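Long-range contact in serine racemase (Enterococcus faecalis, PDB 4ECL), which belongs to the alanine racemase family, pairing a TIM-barrel-type N-terminal domain with a beta-rich C-terminal domain in its cytoplasmic portion: residues Lys248-Leu253 with Gly330-Leu335. Residues are numbered along the deposited sequence; the frame is centred on the assembly and turned at random.
Sequences KAKVVL and GSIATL
A249 O accepts the amide of A333 at 2.7 Å from N, and the return bond from A249 N to A333 O makes the two alanines a hydrogen-bonded antiparallel pair. The N-to-C directions of 248-250 and 332-334 make an angle of 151°. Where residues 248-253 leave regular strand geometry the pairing continues: V251 N donates to S331 O at 2.9 Å, and G330 N reaches V251 O. S331 O also receives a CA-H...O contact from K250, 3.3 Å from its CA. G330 has a positive phi of 105°, at which a CB would jam against the preceding carbonyl.

K248, K250, I332 and T334 share one face of the sheet. K250, extended beyond CG, lies beside I332, with CE 3.8 Å from I332 CG1, while the K248 side chain crosses I332 obliquely, CD touching CG2. A bend at chi2 (-86°) sets K248 CD beside T334 OG1, and the chain then runs alongside T334, whose OG1 takes a hydrogen bond from NZ at 3.0 Å. On the opposite face, A249 CB packs on L335 CD1 at 3.9 Å, with I282 touching both side chains. This is antiparallel pairing inside the mixed beta-sheet of the alanine racemase C-terminal domain, strand 332-334 lying between 245-257 and 298-301.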
# COMPACT_ATOMS: atom_id res chain seq x y z
N LYS A 248 1.26 -6.05 14.34
CA LYS A 248 1.35 -5.60 15.73
C LYS A 248 1.67 -4.11 15.82
O LYS A 248 2.27 -3.55 14.90
CB LYS A 248 2.46 -6.35 16.46
CG LYS A 248 2.42 -7.86 16.34
CD LYS A 248 1.52 -8.48 17.38
CE LYS A 248 1.74 -9.99 17.39
NZ LYS A 248 0.98 -10.67 18.47
N ALA A 249 1.29 -3.49 16.93
CA ALA A 249 1.63 -2.09 17.17
C ALA A 249 1.61 -1.78 18.67
O ALA A 249 0.76 -2.31 19.39
CB ALA A 249 0.69 -1.15 16.41
N LYS A 250 2.54 -0.95 19.12
CA LYS A 250 2.65 -0.61 20.54
C LYS A 250 1.98 0.71 20.91
O LYS A 250 2.22 1.73 20.27
CB LYS A 250 4.12 -0.60 20.99
CG LYS A 250 4.65 -2.03 21.18
CD LYS A 250 6.15 -2.06 21.35
CE LYS A 250 6.66 -3.49 21.43
NZ LYS A 250 8.13 -3.53 21.64
N VAL A 251 1.14 0.68 21.96
CA VAL A 251 0.46 1.86 22.47
C VAL A 251 1.45 2.98 22.81
O VAL A 251 2.45 2.76 23.48
CB VAL A 251 -0.35 1.55 23.76
CG1 VAL A 251 -1.03 2.80 24.27
CG2 VAL A 251 -1.37 0.43 23.52
N VAL A 252 1.15 4.19 22.34
CA VAL A 252 2.04 5.32 22.58
C VAL A 252 1.44 6.32 23.55
O VAL A 252 2.14 7.21 24.03
CB VAL A 252 2.37 6.05 21.26
CG1 VAL A 252 3.17 5.14 20.36
CG2 VAL A 252 1.08 6.50 20.59
N LEU A 253 0.15 6.17 23.82
CA LEU A 253 -0.54 7.06 24.74
C LEU A 253 -1.88 6.50 25.19
O LEU A 253 -2.56 5.83 24.42
CB LEU A 253 -0.78 8.44 24.12
CG LEU A 253 -1.36 9.40 25.16
CD1 LEU A 253 -0.27 9.74 26.16
CD2 LEU A 253 -1.99 10.64 24.56
N GLY A 330 3.47 1.12 25.57
CA GLY A 330 4.34 -0.00 25.27
C GLY A 330 3.59 -1.31 25.13
O GLY A 330 4.16 -2.29 24.68
N SER A 331 2.32 -1.34 25.53
CA SER A 331 1.51 -2.54 25.37
C SER A 331 1.36 -2.87 23.90
O SER A 331 1.14 -1.99 23.07
CB SER A 331 0.13 -2.39 26.00
OG SER A 331 0.21 -2.40 27.41
N ILE A 332 1.50 -4.16 23.60
CA ILE A 332 1.39 -4.65 22.25
C ILE A 332 -0.07 -4.86 21.87
O ILE A 332 -0.78 -5.61 22.52
CB ILE A 332 2.17 -5.95 22.08
CG1 ILE A 332 3.66 -5.67 22.25
CG2 ILE A 332 1.91 -6.56 20.70
CD1 ILE A 332 4.48 -6.91 22.51
N ALA A 333 -0.50 -4.18 20.81
CA ALA A 333 -1.80 -4.43 20.22
C ALA A 333 -1.62 -5.36 19.01
O ALA A 333 -0.74 -5.15 18.17
CB ALA A 333 -2.45 -3.12 19.78
N THR A 334 -2.48 -6.37 18.92
CA THR A 334 -2.46 -7.32 17.81
C THR A 334 -3.61 -6.98 16.86
O THR A 334 -4.78 -7.10 17.23
CB THR A 334 -2.59 -8.76 18.35
OG1 THR A 334 -1.41 -9.06 19.11
CG2 THR A 334 -2.72 -9.77 17.23
N LEU A 335 -3.28 -6.49 15.67
CA LEU A 335 -4.30 -6.11 14.70
C LEU A 335 -4.65 -7.28 13.80
O LEU A 335 -5.76 -7.37 13.26
CB LEU A 335 -3.84 -4.90 13.87
CG LEU A 335 -3.59 -3.60 14.64
CD1 LEU A 335 -2.17 -3.57 15.24
CD2 LEU A 335 -3.83 -2.38 13.75